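PDB 2GMU: putative pyridoxamine 5-phosphate-dependent dehydrase, Wbdk from Escherichia coli O55:H7, which catalyses removal of the C3'-hydroxyl group from GDP-4-keto-6-deoxy-D-mannose by combined transamination and deoxygenation, a step in making the O-antigen sugar L-colitose. Local coordinates for residues A52-S57 and V251-M256; T60-M65 and M181-S186; H190-M195 and E263-L268. All coordinates share one frame; numbering follows the deposited sequence.

Read from the N terminus, the chain first lays down strand 51-55 and, directly after it, helix 58-71. Contact 2 closes first, when strand 181-185 packs against residues 60-65, so its loop lies wholly within the longer one that contact 1 closes at residues 251-256. Contact 3 opens in between, at residues 190-195, and closes last, at residues 263-268; its loop therefore crosses that of contact 1. Contact 1 holds the loop leading into helix 255-286, and contact 3 a part further along the helix itself. Together the three contacts join the central sheet, a phosphate-binding helix and the His190 loop around a cofactor adduct shared between two subunits.

Contact 1 of 3, residues A52-S57 and V251-M256; sequences AVMVSS and VRPLEM. With PDG (N-({3-hydroxy-2-methyl-5-[(phosphonooxy)methyl]pyridin-4-yl}methyl)-D-glutamic acid), chain E; PDG (N-({3-hydroxy-2-methyl-5-[(phosphonooxy)methyl]pyridin-4-yl}methyl)-D-glutamic acid), chain D.
The contact between residues 52-57 and 251-256 is a buried packing of strand end against loop, where strand 51-55, outermost in the sheet within this chain, meets the lead-in to the long helix 255-286. Two side chains make most of the apolar part. Met54 lays its extended chain obliquely across the Pro253 ring, with Met54 CG 3.6 Å from Pro253 CG and the sulfur beside the same ring, Met54 SD 3.7 Å from Pro253 CG. Having CG anti to the backbone N (chi1 -178°) sends the methionine along this ring. Val36 of helix 34-47 packs on both residues.

Two residues along, polar atoms take over. Ser56 N reaches Val251 O at 2.8 Å, but the bond is weak because it is bent to 129° at the hydrogen. The Ser56 hydroxyl stands beside the valine, Ser56 OG lying 3.6 Å from Val251 CB, and is hydrogen-bonded to Thr60.

Arg252 turns away from the strand and carries the contact into the active site. Its NH1 donates a nearly straight bond (170°) to OE2 of the glutamate part of PDG in chain E, 2.8 Å away, while NH2 reaches OE1 of the same carboxylate at 3.2 Å. Glu196 of the second subunit forms a salt bridge with NE. Ser57, meanwhile, caps the start of helix 58-71, its CB 3.5 Å from OP3 of the chain D adduct. One short contact thus touches both cofactor sites of the dimer, as is characteristic of fold-type I aminotransferases, whose active sites are built at the subunit interface.

Contact 2 of 3, residues T60-M65 and M181-S186; sequences TANLLM and MGTFSS. With PDG (N-({3-hydroxy-2-methyl-5-[(phosphonooxy)methyl]pyridin-4-yl}methyl)-D-glutamic acid), chain D.
Thr183 stands on strand 181-185 and points into helix 58-71, its two branches divided between a polar and an apolar task. The Thr183 and Asn62 side chains cross at about a right angle, and Thr183 OG1 donates to Asn62 OD1 at 2.8 Å. The C=O...donor angle is 155°, with the donor tilted 20° from the carbonyl plane. The methyl branch lies anti to the carbonyl carbon, beside the backbone N, and presses into the helix surface, Thr183 CG2 being 3.7 Å from Ala61 CB and also close to the sulfur of Met65.

The asparagine is gripped at both ends. While OD1 accepts the threonine's hydrogen bond, ND2 is hydrogen-bonded to Thr92 O and Asp161 OD2, which fixes the rotation of the amide. So held, Asn62 ND2 sits 3.9 Å from N1 of the pyridine ring of PDG in chain D.

One turn further along the helix, Met65 and Met181 slide past each other in opposite directions. Met65 SD lies 3.8 Å from Met181 CB, and the bent end of Met181 folds back until its CE is 3.4 Å from Met65 O, a carbonyl buried here without a polar partner. Met65 also crosses Thr183 nearly at right angles, which joins the two halves of the interface.

Helix and strand run almost antiparallel, at 163°, with axes 7.9 Å apart at their closest. At the cofactor end Ser185 OG donates to phosphate oxygen OP2 at 2.8 Å, and Gly58 and Ser59 at the start of the same helix bind this adduct too. A helix on the mixed sheet, with its N-terminal end at the cofactor, is typical of the large domain of fold-type I aminotransferases.

Contact 3 of 3, residues H190-M195 and E263-L268; sequences HHIATM and EQLKKL. With PDG (N-({3-hydroxy-2-methyl-5-[(phosphonooxy)methyl]pyridin-4-yl}methyl)-D-glutamic acid), chain D.
Gln264 of helix 255-286 holds the loop that carries His190, the active-site proton donor/acceptor, between strands 181-185 and 198-202 of the fold-type I aminotransferase architecture. Gln264 OE1 accepts a hydrogen bond from Ala193 N at 3.0 Å, in the carbonyl plane and on a lone pair, with 154° at the hydrogen. The glutamine chain bends at chi2 (-84°), turning the amide toward the loop backbone while Gln264 CB stays 3.6 Å from Ile192 CB.

Ile192 supplies the apolar half. The Ile192 and Leu268 side chains cross at about a right angle, Ile192 CG2 lying 3.8 Å from Leu268 CD1; those of Ile192 and Leu265 cross at a slant, Ile192 CD1 being 4.1 Å from Leu265 CD2.

A second shell fixes these groups. Thr12 OG1 also bonds Gln264 OE1, and Glu17 takes NE2, so both ends of the amide are engaged. Trp13 NE1 binds Ala193 O, and His191 is tied through NE2 to Ser302 O. Tyr39 covers both Ile192 and Leu265.

Within the loop, His190 occupies the position at which most members of this family carry the Schiff-base lysine. Phe304 meets its ring edge-to-face. The ring edge faces the cofactor adduct in chain D, and His190 NE2 donates to carboxylate oxygen OA of PDG at 2.8 Å, with 161° at the hydrogen.

Contact 1 of 3, residues A52-S57 and V251-M256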
loop_
_atom_site.group_PDB
_atom_site.type_symbol
_atom_site.label_atom_id
_atom_site.label_comp_id
_atom_site.label_asym_id
_atom_site.label_seq_id
_atom_site.Cartn_x
_atom_site.Cartn_y
_atom_site.Cartn_z
ATOM N N ALA A 52 -15.340 -10.462 0.184
ATOM C CA ALA A 52 -14.217 -9.988 0.979
ATOM C C ALA A 52 -12.989 -9.797 0.088
ATOM O O ALA A 52 -12.720 -10.603 -0.800
ATOM C CB ALA A 52 -13.889 -10.936 2.123
ATOM N N VAL A 53 -12.241 -8.718 0.307
ATOM C CA VAL A 53 -11.035 -8.451 -0.458
ATOM C C VAL A 53 -9.925 -8.160 0.528
ATOM O O VAL A 53 -10.014 -7.218 1.331
ATOM C CB VAL A 53 -11.194 -7.328 -1.486
ATOM C CG1 VAL A 53 -9.859 -6.899 -2.094
ATOM C CG2 VAL A 53 -12.152 -7.737 -2.602
ATOM N N MET A 54 -8.915 -9.020 0.513
ATOM C CA MET A 54 -7.796 -8.858 1.409
ATOM C C MET A 54 -6.806 -7.864 0.813
ATOM O O MET A 54 -6.492 -7.885 -0.387
ATOM C CB MET A 54 -7.159 -10.204 1.815
ATOM C CG MET A 54 -5.996 -10.089 2.796
ATOM S SD MET A 54 -5.106 -11.654 3.095
ATOM C CE MET A 54 -4.425 -11.359 4.752
ATOM N N VAL A 55 -6.353 -6.952 1.667
ATOM C CA VAL A 55 -5.428 -5.911 1.258
ATOM C C VAL A 55 -4.208 -5.920 2.152
ATOM O O VAL A 55 -4.165 -6.661 3.131
ATOM C CB VAL A 55 -6.103 -4.544 1.057
ATOM C CG1 VAL A 55 -7.185 -4.692 -0.001
ATOM C CG2 VAL A 55 -6.755 -3.991 2.323
ATOM N N SER A 56 -3.211 -5.117 1.838
ATOM C CA SER A 56 -1.995 -5.122 2.643
ATOM C C SER A 56 -2.109 -4.670 4.107
ATOM O O SER A 56 -1.285 -5.039 4.943
ATOM C CB SER A 56 -0.852 -4.433 1.917
ATOM O OG SER A 56 -1.266 -3.130 1.568
ATOM N N SER A 57 -3.114 -3.855 4.433
ATOM C CA SER A 57 -3.319 -3.365 5.790
ATOM C C SER A 57 -4.717 -2.800 5.928
ATOM O O SER A 57 -5.423 -2.588 4.939
ATOM C CB SER A 57 -2.321 -2.267 6.169
ATOM O OG SER A 57 -2.434 -1.164 5.275
ATOM N N VAL A 251 -1.677 -2.985 -3.682
ATOM C CA VAL A 251 -1.783 -3.146 -2.248
ATOM C C VAL A 251 -2.116 -4.576 -1.913
ATOM O O VAL A 251 -2.839 -4.878 -0.964
ATOM C CB VAL A 251 -2.727 -2.162 -1.567
ATOM C CG1 VAL A 251 -2.212 -0.736 -1.750
ATOM C CG2 VAL A 251 -4.140 -2.282 -2.125
ATOM N N ARG A 252 -1.565 -5.458 -2.732
ATOM C CA ARG A 252 -1.802 -6.863 -2.534
ATOM C C ARG A 252 -1.205 -7.331 -1.228
ATOM O O ARG A 252 -0.166 -6.841 -0.795
ATOM C CB ARG A 252 -1.140 -7.665 -3.638
ATOM C CG ARG A 252 -1.871 -7.597 -4.966
ATOM C CD ARG A 252 -1.128 -8.389 -6.034
ATOM N NE ARG A 252 0.285 -8.027 -6.100
ATOM C CZ ARG A 252 1.016 -8.042 -7.210
ATOM N NH1 ARG A 252 0.518 -8.406 -8.388
ATOM N NH2 ARG A 252 2.289 -7.676 -7.135
ATOM N N PRO A 253 -1.846 -8.305 -0.613
ATOM C CA PRO A 253 -1.294 -8.850 0.598
ATOM C C PRO A 253 -0.372 -9.992 0.168
ATOM O O PRO A 253 -0.409 -10.469 -0.973
ATOM C CB PRO A 253 -2.476 -9.476 1.340
ATOM C CG PRO A 253 -3.465 -9.851 0.247
ATOM C CD PRO A 253 -3.084 -9.040 -0.987
ATOM N N LEU A 254 0.456 -10.447 1.086
ATOM C CA LEU A 254 1.340 -11.553 0.782
ATOM C C LEU A 254 0.597 -12.863 0.940
ATOM O O LEU A 254 -0.285 -13.002 1.807
ATOM C CB LEU A 254 2.589 -11.536 1.681
ATOM C CG LEU A 254 3.534 -10.387 1.326
ATOM C CD1 LEU A 254 4.751 -10.426 2.237
ATOM C CD2 LEU A 254 3.983 -10.514 -0.126
ATOM N N GLU A 255 0.949 -13.830 0.110
ATOM C CA GLU A 255 0.285 -15.106 0.232
ATOM C C GLU A 255 0.341 -15.646 1.665
ATOM O O GLU A 255 -0.585 -16.303 2.151
ATOM C CB GLU A 255 0.803 -16.116 -0.795
ATOM C CG GLU A 255 0.083 -17.464 -0.654
ATOM C CD GLU A 255 -1.191 -17.530 -1.438
ATOM O OE1 GLU A 255 -1.904 -16.563 -1.627
ATOM O OE2 GLU A 255 -1.444 -18.738 -1.883
ATOM N N MET A 256 1.447 -15.348 2.358
ATOM C CA MET A 256 1.669 -15.779 3.741
ATOM C C MET A 256 0.606 -15.272 4.713
ATOM O O MET A 256 0.058 -16.002 5.536
ATOM C CB MET A 256 3.047 -15.322 4.260
ATOM C CG MET A 256 4.097 -16.415 4.249
ATOM S SD MET A 256 5.678 -15.841 4.911
ATOM C CE MET A 256 6.802 -16.602 3.715
HETATM N N1 PDG E . 7.082 0.655 -12.443
HETATM C C2 PDG E . 7.545 -0.024 -13.490
HETATM C C2A PDG E . 8.106 0.689 -14.689
HETATM C C3 PDG E . 7.522 -1.407 -13.484
HETATM O O3 PDG E . 7.973 -2.141 -14.522
HETATM C C4 PDG E . 7.033 -2.056 -12.379
HETATM C C4A PDG E . 7.050 -3.591 -12.385
HETATM C C5 PDG E . 6.519 -1.350 -11.283
HETATM C C6 PDG E . 6.597 0.033 -11.348
HETATM C C5A PDG E . 6.145 -2.112 -10.160
HETATM O OP4 PDG E . 6.695 -2.507 -8.985
HETATM P P PDG E . 5.742 -3.536 -8.189
HETATM O OP1 PDG E . 5.449 -4.735 -8.989
HETATM O OP2 PDG E . 6.526 -3.974 -6.853
HETATM O OP3 PDG E . 4.355 -2.809 -7.785
HETATM N NA PDG E . 5.752 -4.068 -12.699
HETATM C CAA PDG E . 5.391 -5.284 -12.295
HETATM C CBA PDG E . 3.980 -5.814 -12.613
HETATM C CGA PDG E . 3.853 -7.278 -12.168
HETATM C CDA PDG E . 3.228 -7.363 -10.763
HETATM O OE1 PDG E . 3.536 -6.506 -9.859
HETATM O OE2 PDG E . 2.395 -8.307 -10.506
HETATM C CA PDG E . 6.403 -6.143 -11.509
HETATM O OA PDG E . 6.951 -5.682 -10.443
HETATM O OXT PDG E . 6.714 -7.311 -11.931
HETATM N N1 PDG D . -8.538 2.450 11.273
HETATM C C2 PDG D . -8.683 2.401 12.587
HETATM C C2A PDG D . -9.905 2.988 13.244
HETATM C C3 PDG D . -7.707 1.811 13.365
HETATM O O3 PDG D . -7.813 1.729 14.711
HETATM C C4 PDG D . -6.597 1.279 12.741
HETATM C C4A PDG D . -5.525 0.599 13.626
HETATM C C5 PDG D . -6.422 1.368 11.347
HETATM C C6 PDG D . -7.475 1.931 10.650
HETATM C C5A PDG D . -5.344 0.700 10.791
HETATM O OP4 PDG D . -5.148 -0.576 10.385
HETATM P P PDG D . -3.617 -0.872 10.031
HETATM O OP1 PDG D . -2.779 -0.603 11.222
HETATM O OP2 PDG D . -3.566 -2.440 9.634
HETATM O OP3 PDG D . -3.089 0.014 8.777
HETATM N NA PDG D . -4.458 1.518 13.899
HETATM C CAA PDG D . -3.240 1.022 14.331
HETATM C CBA PDG D . -2.042 1.937 14.650
HETATM C CGA PDG D . -0.887 1.053 15.172
HETATM C CDA PDG D . 0.037 0.602 14.015
HETATM O OE1 PDG D . -0.428 0.375 12.836
HETATM O OE2 PDG D . 1.287 0.442 14.239
HETATM C CA PDG D . -3.070 -0.486 14.495
HETATM O OA PDG D . -3.263 -1.025 15.648
HETATM O OXT PDG D . -2.727 -1.186 13.476
#

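Contact 2 of 3, residues T60-M65 and M181-S186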
loop_
_atom_site.group_PDB
_atom_site.type_symbol
_atom_site.label_atom_id
_atom_site.label_comp_id
_atom_site.label_asym_id
_atom_site.label_seq_id
_atom_site.Cartn_x
_atom_site.Cartn_y
_atom_site.Cartn_z
ATOM N N THR A 60 -4.901 0.444 4.047
ATOM C CA THR A 60 -5.165 0.408 2.616
ATOM C C THR A 60 -6.566 -0.080 2.327
ATOM O O THR A 60 -7.088 0.133 1.239
ATOM C CB THR A 60 -4.119 -0.399 1.820
ATOM O OG1 THR A 60 -4.033 -1.714 2.338
ATOM C CG2 THR A 60 -2.753 0.303 1.895
ATOM N N ALA A 61 -7.178 -0.748 3.307
ATOM C CA ALA A 61 -8.528 -1.193 3.084
ATOM C C ALA A 61 -9.371 0.080 2.948
ATOM O O ALA A 61 -10.158 0.289 2.009
ATOM C CB ALA A 61 -8.954 -2.065 4.250
ATOM N N ASN A 62 -9.115 0.975 3.896
ATOM C CA ASN A 62 -9.766 2.271 3.980
ATOM C C ASN A 62 -9.616 3.060 2.704
ATOM O O ASN A 62 -10.582 3.616 2.164
ATOM C CB ASN A 62 -9.185 3.102 5.139
ATOM C CG ASN A 62 -9.836 2.808 6.473
ATOM O OD1 ASN A 62 -10.804 2.031 6.549
ATOM N ND2 ASN A 62 -9.324 3.432 7.529
ATOM N N LEU A 63 -8.371 3.120 2.254
ATOM C CA LEU A 63 -8.014 3.838 1.053
ATOM C C LEU A 63 -8.844 3.373 -0.135
ATOM O O LEU A 63 -9.462 4.173 -0.849
ATOM C CB LEU A 63 -6.516 3.644 0.755
ATOM C CG LEU A 63 -6.039 4.397 -0.490
ATOM C CD1 LEU A 63 -6.134 5.909 -0.281
ATOM C CD2 LEU A 63 -4.596 4.019 -0.803
ATOM N N LEU A 64 -8.841 2.055 -0.344
ATOM C CA LEU A 64 -9.589 1.470 -1.440
ATOM C C LEU A 64 -11.080 1.656 -1.217
ATOM O O LEU A 64 -11.867 1.820 -2.148
ATOM C CB LEU A 64 -9.284 -0.033 -1.602
ATOM C CG LEU A 64 -7.912 -0.364 -2.192
ATOM C CD1 LEU A 64 -7.883 -1.820 -2.657
ATOM C CD2 LEU A 64 -7.563 0.562 -3.351
ATOM N N MET A 65 -11.477 1.602 0.043
ATOM C CA MET A 65 -12.874 1.778 0.323
ATOM C C MET A 65 -13.365 3.130 -0.189
ATOM O O MET A 65 -14.412 3.233 -0.820
ATOM C CB MET A 65 -13.201 1.576 1.806
ATOM C CG MET A 65 -14.606 2.049 2.114
ATOM S SD MET A 65 -15.151 1.615 3.785
ATOM C CE MET A 65 -14.223 2.827 4.748
ATOM N N MET A 181 -19.796 -0.806 2.658
ATOM C CA MET A 181 -18.524 -1.480 2.763
ATOM C C MET A 181 -18.110 -1.398 4.217
ATOM O O MET A 181 -18.567 -0.513 4.950
ATOM C CB MET A 181 -17.408 -0.866 1.897
ATOM C CG MET A 181 -17.418 -1.276 0.432
ATOM S SD MET A 181 -16.170 -0.368 -0.523
ATOM C CE MET A 181 -17.054 1.171 -0.897
ATOM N N GLY A 182 -17.243 -2.320 4.608
ATOM C CA GLY A 182 -16.694 -2.366 5.943
ATOM C C GLY A 182 -15.200 -2.712 5.887
ATOM O O GLY A 182 -14.795 -3.574 5.109
ATOM N N THR A 183 -14.373 -2.036 6.702
ATOM C CA THR A 183 -12.944 -2.331 6.736
ATOM C C THR A 183 -12.548 -3.024 8.030
ATOM O O THR A 183 -13.139 -2.783 9.089
ATOM C CB THR A 183 -12.022 -1.125 6.495
ATOM O OG1 THR A 183 -12.200 -0.172 7.516
ATOM C CG2 THR A 183 -12.265 -0.538 5.111
ATOM N N PHE A 184 -11.518 -3.871 7.910
ATOM C CA PHE A 184 -10.958 -4.648 9.008
ATOM C C PHE A 184 -9.443 -4.655 8.943
ATOM O O PHE A 184 -8.843 -4.485 7.881
ATOM C CB PHE A 184 -11.384 -6.133 8.987
ATOM C CG PHE A 184 -12.862 -6.391 9.087
ATOM C CD1 PHE A 184 -13.720 -6.024 8.048
ATOM C CD2 PHE A 184 -13.397 -7.057 10.192
ATOM C CE1 PHE A 184 -15.090 -6.282 8.119
ATOM C CE2 PHE A 184 -14.763 -7.328 10.284
ATOM C CZ PHE A 184 -15.604 -6.934 9.242
ATOM N N SER A 185 -8.830 -4.878 10.097
ATOM C CA SER A 185 -7.388 -4.922 10.191
ATOM C C SER A 185 -6.946 -6.192 10.892
ATOM O O SER A 185 -7.576 -6.613 11.861
ATOM C CB SER A 185 -6.851 -3.689 10.916
ATOM O OG SER A 185 -5.473 -3.841 11.212
ATOM N N SER A 186 -5.860 -6.780 10.390
ATOM C CA SER A 186 -5.271 -7.982 10.956
ATOM C C SER A 186 -3.805 -7.744 11.302
ATOM O O SER A 186 -2.938 -8.613 11.185
ATOM C CB SER A 186 -5.448 -9.207 10.073
ATOM O OG SER A 186 -4.672 -9.100 8.902
HETATM N N1 PDG D . -8.538 2.450 11.273
HETATM C C2 PDG D . -8.683 2.401 12.587
HETATM C C2A PDG D . -9.905 2.988 13.244
HETATM C C3 PDG D . -7.707 1.811 13.365
HETATM O O3 PDG D . -7.813 1.729 14.711
HETATM C C4 PDG D . -6.597 1.279 12.741
HETATM C C4A PDG D . -5.525 0.599 13.626
HETATM C C5 PDG D . -6.422 1.368 11.347
HETATM C C6 PDG D . -7.475 1.931 10.650
HETATM C C5A PDG D . -5.344 0.700 10.791
HETATM O OP4 PDG D . -5.148 -0.576 10.385
HETATM P P PDG D . -3.617 -0.872 10.031
HETATM O OP1 PDG D . -2.779 -0.603 11.222
HETATM O OP2 PDG D . -3.566 -2.440 9.634
HETATM O OP3 PDG D . -3.089 0.014 8.777
HETATM N NA PDG D . -4.458 1.518 13.899
HETATM C CAA PDG D . -3.240 1.022 14.331
HETATM C CBA PDG D . -2.042 1.937 14.650
HETATM C CGA PDG D . -0.887 1.053 15.172
HETATM C CDA PDG D . 0.037 0.602 14.015
HETATM O OE1 PDG D . -0.428 0.375 12.836
HETATM O OE2 PDG D . 1.287 0.442 14.239
HETATM C CA PDG D . -3.070 -0.486 14.495
HETATM O OA PDG D . -3.263 -1.025 15.648
HETATM O OXT PDG D . -2.727 -1.186 13.476
#

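Contact 3 of 3, residues H190-M195 and E263-L268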
loop_
_atom_site.group_PDB
_atom_site.type_symbol
_atom_site.label_atom_id
_atom_site.label_comp_id
_atom_site.label_asym_id
_atom_site.label_seq_id
_atom_site.Cartn_x
_atom_site.Cartn_y
_atom_site.Cartn_z
ATOM N N HIS A 190 -4.360 -7.366 17.009
ATOM C CA HIS A 190 -5.734 -7.034 16.743
ATOM C C HIS A 190 -6.511 -8.252 17.217
ATOM O O HIS A 190 -5.965 -9.050 17.978
ATOM C CB HIS A 190 -5.943 -6.731 15.252
ATOM C CG HIS A 190 -5.634 -5.295 15.060
ATOM N ND1 HIS A 190 -6.597 -4.391 14.631
ATOM C CD2 HIS A 190 -4.482 -4.616 15.311
ATOM C CE1 HIS A 190 -6.013 -3.197 14.598
ATOM N NE2 HIS A 190 -4.744 -3.303 15.000
ATOM N N HIS A 191 -7.748 -8.438 16.777
ATOM C CA HIS A 191 -8.474 -9.634 17.190
ATOM C C HIS A 191 -7.766 -10.872 16.625
ATOM O O HIS A 191 -7.659 -11.904 17.283
ATOM C CB HIS A 191 -9.966 -9.548 16.837
ATOM C CG HIS A 191 -10.657 -8.542 17.706
ATOM N ND1 HIS A 191 -10.674 -7.185 17.397
ATOM C CD2 HIS A 191 -11.328 -8.718 18.875
ATOM C CE1 HIS A 191 -11.346 -6.576 18.362
ATOM N NE2 HIS A 191 -11.751 -7.468 19.263
ATOM N N ILE A 192 -7.263 -10.730 15.391
ATOM C CA ILE A 192 -6.461 -11.707 14.651
ATOM C C ILE A 192 -5.257 -10.941 14.093
ATOM O O ILE A 192 -5.269 -9.699 14.009
ATOM C CB ILE A 192 -7.182 -12.513 13.560
ATOM C CG1 ILE A 192 -7.486 -11.634 12.344
ATOM C CG2 ILE A 192 -8.469 -13.105 14.118
ATOM C CD1 ILE A 192 -8.073 -12.387 11.150
ATOM N N ALA A 193 -4.193 -11.649 13.732
ATOM C CA ALA A 193 -3.014 -10.960 13.224
ATOM C C ALA A 193 -2.291 -11.772 12.169
ATOM O O ALA A 193 -1.999 -12.944 12.400
ATOM C CB ALA A 193 -2.074 -10.589 14.369
ATOM N N THR A 194 -1.998 -11.138 11.032
ATOM C CA THR A 194 -1.321 -11.804 9.922
ATOM C C THR A 194 -0.032 -11.089 9.547
ATOM O O THR A 194 0.404 -11.109 8.387
ATOM C CB THR A 194 -2.277 -11.853 8.718
ATOM O OG1 THR A 194 -2.619 -10.527 8.357
ATOM C CG2 THR A 194 -3.545 -12.601 9.117
ATOM N N MET A 195 0.542 -10.461 10.580
ATOM C CA MET A 195 1.744 -9.639 10.530
ATOM C C MET A 195 1.263 -8.232 10.236
ATOM O O MET A 195 1.298 -7.325 11.078
ATOM C CB MET A 195 2.780 -10.163 9.518
ATOM C CG MET A 195 3.348 -11.497 9.991
ATOM S SD MET A 195 4.532 -12.242 8.845
ATOM C CE MET A 195 3.447 -12.489 7.408
ATOM N N GLU A 263 -5.866 -19.736 9.643
ATOM C CA GLU A 263 -5.813 -20.350 10.969
ATOM C C GLU A 263 -6.437 -19.480 12.047
ATOM O O GLU A 263 -7.136 -19.952 12.948
ATOM C CB GLU A 263 -4.372 -20.727 11.366
ATOM C CG GLU A 263 -3.794 -21.887 10.533
ATOM C CD GLU A 263 -4.501 -23.198 10.760
ATOM O OE1 GLU A 263 -4.887 -23.557 11.859
ATOM O OE2 GLU A 263 -4.670 -23.890 9.665
ATOM N N GLN A 264 -6.165 -18.190 11.939
ATOM C CA GLN A 264 -6.662 -17.211 12.882
ATOM C C GLN A 264 -8.172 -17.143 12.960
ATOM O O GLN A 264 -8.734 -16.974 14.044
ATOM C CB GLN A 264 -6.053 -15.823 12.616
ATOM C CG GLN A 264 -4.537 -15.792 12.896
ATOM C CD GLN A 264 -4.243 -15.562 14.364
ATOM O OE1 GLN A 264 -4.272 -14.424 14.840
ATOM N NE2 GLN A 264 -3.972 -16.641 15.094
ATOM N N LEU A 265 -8.816 -17.255 11.801
ATOM C CA LEU A 265 -10.276 -17.212 11.722
ATOM C C LEU A 265 -10.907 -18.349 12.504
ATOM O O LEU A 265 -11.992 -18.259 13.076
ATOM C CB LEU A 265 -10.775 -17.291 10.265
ATOM C CG LEU A 265 -10.542 -15.995 9.517
ATOM C CD1 LEU A 265 -11.098 -16.065 8.092
ATOM C CD2 LEU A 265 -11.209 -14.876 10.287
ATOM N N LYS A 266 -10.219 -19.467 12.499
ATOM C CA LYS A 266 -10.776 -20.579 13.207
ATOM C C LYS A 266 -10.789 -20.307 14.700
ATOM O O LYS A 266 -11.717 -20.683 15.420
ATOM C CB LYS A 266 -10.021 -21.849 12.879
ATOM C CG LYS A 266 -10.126 -22.249 11.422
ATOM C CD LYS A 266 -9.210 -23.424 11.115
ATOM C CE LYS A 266 -8.943 -23.634 9.629
ATOM N NZ LYS A 266 -7.824 -24.561 9.370
ATOM N N LYS A 267 -9.737 -19.640 15.161
ATOM C CA LYS A 267 -9.608 -19.343 16.575
ATOM C C LYS A 267 -10.446 -18.156 17.010
ATOM O O LYS A 267 -10.654 -17.914 18.195
ATOM C CB LYS A 267 -8.150 -19.072 16.895
ATOM C CG LYS A 267 -7.215 -20.151 16.362
ATOM C CD LYS A 267 -5.746 -19.889 16.682
ATOM C CE LYS A 267 -4.854 -21.118 16.525
ATOM N NZ LYS A 267 -3.431 -20.799 16.637
ATOM N N LEU A 268 -10.902 -17.401 16.033
ATOM C CA LEU A 268 -11.638 -16.191 16.308
ATOM C C LEU A 268 -12.727 -16.264 17.370
ATOM O O LEU A 268 -12.834 -15.424 18.267
ATOM C CB LEU A 268 -12.072 -15.482 15.013
ATOM C CG LEU A 268 -12.721 -14.127 15.257
ATOM C CD1 LEU A 268 -11.790 -13.191 16.030
ATOM C CD2 LEU A 268 -13.081 -13.520 13.913
HETATM N N1 PDG D . -8.538 2.450 11.273
HETATM C C2 PDG D . -8.683 2.401 12.587
HETATM C C2A PDG D . -9.905 2.988 13.244
HETATM C C3 PDG D . -7.707 1.811 13.365
HETATM O O3 PDG D . -7.813 1.729 14.711
HETATM C C4 PDG D . -6.597 1.279 12.741
HETATM C C4A PDG D . -5.525 0.599 13.626
HETATM C C5 PDG D . -6.422 1.368 11.347
HETATM C C6 PDG D . -7.475 1.931 10.650
HETATM C C5A PDG D . -5.344 0.700 10.791
HETATM O OP4 PDG D . -5.148 -0.576 10.385
HETATM P P PDG D . -3.617 -0.872 10.031
HETATM O OP1 PDG D . -2.779 -0.603 11.222
HETATM O OP2 PDG D . -3.566 -2.440 9.634
HETATM O OP3 PDG D . -3.089 0.014 8.777
HETATM N NA PDG D . -4.458 1.518 13.899
HETATM C CAA PDG D . -3.240 1.022 14.331
HETATM C CBA PDG D . -2.042 1.937 14.650
HETATM C CGA PDG D . -0.887 1.053 15.172
HETATM C CDA PDG D . 0.037 0.602 14.015
HETATM O OE1 PDG D . -0.428 0.375 12.836
HETATM O OE2 PDG D . 1.287 0.442 14.239
HETATM C CA PDG D . -3.070 -0.486 14.495
HETATM O OA PDG D . -3.263 -1.025 15.648
HETATM O OXT PDG D . -2.727 -1.186 13.476
#